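PDB 5GZS: GGDEF family protein, which is a diguanylate cyclase, probably membrane-spanning, whose periplasmic portion binds arginine and probably senses it to regulate cyclic di-GMP synthesis. Local coordinates for residues 305-310 with 410-415. Sequence-based numbering, arbitrary orientation.
Sequences SESYYH and QYDIAI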
ATOM      1  N   SER A 305      18.730  12.996  -2.693  1.00 39.20           N
ATOM      2  CA  SER A 305      17.396  13.588  -2.761  1.00 41.63           C
ATOM      3  C   SER A 305      16.447  12.588  -2.164  1.00 44.94           C
ATOM      4  O   SER A 305      16.830  11.434  -2.002  1.00 46.75           O
ATOM      5  CB  SER A 305      16.964  13.872  -4.196  1.00 41.83           C
ATOM      6  OG  SER A 305      16.522  12.656  -4.798  1.00 40.53           O
ATOM      7  N   GLU A 306      15.213  13.014  -1.876  1.00 46.45           N
ATOM      8  CA  GLU A 306      14.130  12.099  -1.519  1.00 40.39           C
ATOM      9  C   GLU A 306      13.941  11.140  -2.668  1.00 42.76           C
ATOM     10  O   GLU A 306      14.357  11.454  -3.778  1.00 50.03           O
ATOM     11  CB  GLU A 306      12.821  12.852  -1.240  1.00 40.53           C
ATOM     12  CG  GLU A 306      12.787  13.615   0.094  1.00 39.36           C
ATOM     13  CD  GLU A 306      11.494  14.392   0.277  1.00 58.30           C
ATOM     14  OE1 GLU A 306      10.575  14.189  -0.554  1.00 68.54           O
ATOM     15  OE2 GLU A 306      11.397  15.204   1.234  1.00 56.34           O
ATOM     16  N   SER A 307      13.325   9.981  -2.413  1.00 48.99           N
ATOM     17  CA  SER A 307      13.093   8.979  -3.465  1.00 47.87           C
ATOM     18  C   SER A 307      12.148   9.509  -4.537  1.00 42.39           C
ATOM     19  O   SER A 307      11.372  10.404  -4.268  1.00 33.51           O
ATOM     20  CB  SER A 307      12.523   7.693  -2.877  1.00 55.15           C
ATOM     21  OG  SER A 307      13.162   7.382  -1.655  1.00 67.29           O
ATOM     22  N   TYR A 308      12.218   8.965  -5.749  1.00 48.98           N
ATOM     23  CA  TYR A 308      11.286   9.361  -6.806  1.00 39.56           C
ATOM     24  C   TYR A 308      10.731   8.149  -7.535  1.00 42.12           C
ATOM     25  O   TYR A 308       9.921   8.275  -8.454  1.00 45.73           O
ATOM     26  CB  TYR A 308      11.953  10.317  -7.802  1.00 38.07           C
ATOM     27  CG  TYR A 308      13.130   9.759  -8.580  1.00 36.09           C
ATOM     28  CD1 TYR A 308      12.940   9.102  -9.794  1.00 42.42           C
ATOM     29  CD2 TYR A 308      14.430   9.906  -8.114  1.00 40.52           C
ATOM     30  CE1 TYR A 308      14.010   8.595 -10.511  1.00 40.99           C
ATOM     31  CE2 TYR A 308      15.511   9.405  -8.830  1.00 39.14           C
ATOM     32  CZ  TYR A 308      15.291   8.750 -10.025  1.00 38.77           C
ATOM     33  OH  TYR A 308      16.360   8.252 -10.736  1.00 40.56           O
ATOM     34  N   TYR A 309      11.185   6.973  -7.127  1.00 37.89           N
ATOM     35  CA  TYR A 309      10.676   5.731  -7.682  1.00 51.75           C
ATOM     36  C   TYR A 309      10.878   4.614  -6.668  1.00 57.00           C
ATOM     37  O   TYR A 309      11.787   4.683  -5.822  1.00 53.34           O
ATOM     38  CB  TYR A 309      11.360   5.390  -9.010  1.00 53.30           C
ATOM     39  CG  TYR A 309      10.802   4.143  -9.634  1.00 53.26           C
ATOM     40  CD1 TYR A 309       9.553   4.143 -10.221  1.00 59.95           C
ATOM     41  CD2 TYR A 309      11.514   2.955  -9.602  1.00 60.81           C
ATOM     42  CE1 TYR A 309       9.025   2.985 -10.774  1.00 65.73           C
ATOM     43  CE2 TYR A 309      11.003   1.797 -10.152  1.00 62.72           C
ATOM     44  CZ  TYR A 309       9.761   1.816 -10.732  1.00 65.52           C
ATOM     45  OH  TYR A 309       9.261   0.656 -11.272  1.00 73.67           O
ATOM     46  N   HIS A 310      10.027   3.594  -6.729  1.00 60.24           N
ATOM     47  CA  HIS A 310      10.151   2.486  -5.784  1.00 56.84           C
ATOM     48  C   HIS A 310      10.066   1.137  -6.457  1.00 53.96           C
ATOM     49  O   HIS A 310       8.982   0.563  -6.572  1.00 64.72           O
ATOM     50  CB  HIS A 310       9.092   2.598  -4.717  1.00 52.20           C
ATOM     51  CG  HIS A 310       9.047   3.944  -4.088  1.00 52.68           C
ATOM     52  ND1 HIS A 310       9.759   4.255  -2.949  1.00 53.84           N
ATOM     53  CD2 HIS A 310       8.393   5.074  -4.452  1.00 50.37           C
ATOM     54  CE1 HIS A 310       9.527   5.515  -2.622  1.00 55.37           C
ATOM     55  NE2 HIS A 310       8.702   6.033  -3.517  1.00 54.17           N
ATOM     56  N   GLN A 410      10.087  -3.760  -1.671  1.00 46.25           N
ATOM     57  CA  GLN A 410      10.050  -2.478  -2.344  1.00 49.37           C
ATOM     58  C   GLN A 410      11.138  -1.539  -1.793  1.00 52.80           C
ATOM     59  O   GLN A 410      11.145  -1.215  -0.602  1.00 55.42           O
ATOM     60  CB  GLN A 410       8.673  -1.837  -2.200  1.00 44.98           C
ATOM     61  CG  GLN A 410       8.566  -0.511  -2.950  1.00 55.77           C
ATOM     62  CD  GLN A 410       7.160   0.048  -2.966  1.00 61.10           C
ATOM     63  OE1 GLN A 410       6.253  -0.507  -3.605  1.00 47.35           O
ATOM     64  NE2 GLN A 410       6.964   1.157  -2.250  1.00 69.67           N
ATOM     65  N   TYR A 411      12.055  -1.100  -2.657  1.00 49.73           N
ATOM     66  CA  TYR A 411      13.126  -0.201  -2.224  1.00 37.47           C
ATOM     67  C   TYR A 411      13.065   1.170  -2.914  1.00 42.37           C
ATOM     68  O   TYR A 411      12.092   1.501  -3.600  1.00 39.58           O
ATOM     69  CB  TYR A 411      14.499  -0.863  -2.436  1.00 37.73           C
ATOM     70  CG  TYR A 411      14.878  -1.217  -3.861  1.00 41.33           C
ATOM     71  CD1 TYR A 411      14.378  -2.359  -4.467  1.00 52.67           C
ATOM     72  CD2 TYR A 411      15.767  -0.430  -4.591  1.00 38.59           C
ATOM     73  CE1 TYR A 411      14.734  -2.695  -5.768  1.00 58.35           C
ATOM     74  CE2 TYR A 411      16.121  -0.764  -5.891  1.00 42.12           C
ATOM     75  CZ  TYR A 411      15.605  -1.899  -6.468  1.00 59.99           C
ATOM     76  OH  TYR A 411      15.941  -2.246  -7.752  1.00 67.75           O
ATOM     77  N   ASP A 412      14.104   1.974  -2.721  1.00 51.51           N
ATOM     78  CA  ASP A 412      14.058   3.376  -3.130  1.00 47.10           C
ATOM     79  C   ASP A 412      15.092   3.780  -4.167  1.00 47.96           C
ATOM     80  O   ASP A 412      16.247   3.378  -4.120  1.00 56.57           O
ATOM     81  CB  ASP A 412      14.215   4.266  -1.900  1.00 48.95           C
ATOM     82  CG  ASP A 412      13.021   4.172  -0.967  1.00 52.48           C
ATOM     83  OD1 ASP A 412      11.884   4.367  -1.446  1.00 47.58           O
ATOM     84  OD2 ASP A 412      13.219   3.880   0.235  1.00 57.56           O
ATOM     85  N   ILE A 413      14.669   4.599  -5.109  1.00 46.50           N
ATOM     86  CA  ILE A 413      15.596   5.188  -6.045  1.00 42.65           C
ATOM     87  C   ILE A 413      15.607   6.701  -5.790  1.00 44.82           C
ATOM     88  O   ILE A 413      14.546   7.322  -5.653  1.00 40.85           O
ATOM     89  CB  ILE A 413      15.202   4.834  -7.488  1.00 46.59           C
ATOM     90  CG1 ILE A 413      15.683   3.426  -7.823  1.00 53.42           C
ATOM     91  CG2 ILE A 413      15.776   5.803  -8.489  1.00 46.14           C
ATOM     92  CD1 ILE A 413      15.408   3.036  -9.261  1.00 55.84           C
ATOM     93  N   ALA A 414      16.813   7.272  -5.677  1.00 51.76           N
ATOM     94  CA  ALA A 414      17.014   8.713  -5.481  1.00 43.42           C
ATOM     95  C   ALA A 414      18.057   9.250  -6.429  1.00 40.45           C
ATOM     96  O   ALA A 414      18.691   8.487  -7.168  1.00 47.01           O
ATOM     97  CB  ALA A 414      17.435   9.013  -4.061  1.00 31.45           C
ATOM     98  N   ILE A 415      18.232  10.571  -6.391  1.00 40.08           N
ATOM     99  CA  ILE A 415      19.380  11.228  -7.010  1.00 30.96           C
ATOM    100  C   ILE A 415      20.476  11.357  -5.974  1.00 31.38           C
ATOM    101  O   ILE A 415      20.213  11.756  -4.827  1.00 34.71           O
ATOM    102  CB  ILE A 415      19.054  12.639  -7.532  1.00 39.15           C
ATOM    103  CG1 ILE A 415      17.808  12.646  -8.412  1.00 37.21           C
ATOM    104  CG2 ILE A 415      20.235  13.211  -8.276  1.00 29.95           C
ATOM    105  CD1 ILE A 415      17.449  14.037  -8.871  1.00 28.98           C
TER
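S305 to H310 and I415 back to Q410 run roughly antiparallel, their end-to-end directions 151° apart, joined by S305 N to I415 O (2.9 Å), Y308 N to I413 O (2.9 Å) and I413 N to Y309 O (3.0 Å). The amide of I415 goes to the S305 side chain: OG, set between the backbone N and the carbonyl carbon (chi1 79°), accepts I415 N at 3.1 Å and donates to E306 O. One hydroxyl thus ties segment 410-415 to the backbone of 305-310. I413 uses both branches: CG2 meets the hydroxyl end of the Y308 ring, 3.4 Å from CZ, while CD1 comes to the edge of the Y309 ring, 3.9 Å from CD2. The Y308 ring lies against the backbone of 410-415, with CE2 3.5 Å from A414 C and I415 N in plane at its edge; beyond it, OH bonds to S249 of helix 248-259. On the more exposed side, D412 lies alongside H310, carboxylate and imidazole planes 77° apart; their link is weak and the position of OD1 doubtful. At the far end, Q410 lays its amide against H310 CB, with NE2 3.6 Å away, and its OE1 bonds to Q312. Strand 414-417 sits in the sheet between 288-292 and 303-304, and both segments cross between this sheet and the one containing 312-318 and 399-410. Paired interdomain connections of this kind are characteristic of the hinge in two-lobed periplasmic solute-binding folds; this one belongs to the second solute-binding module, not the one that holds arginine.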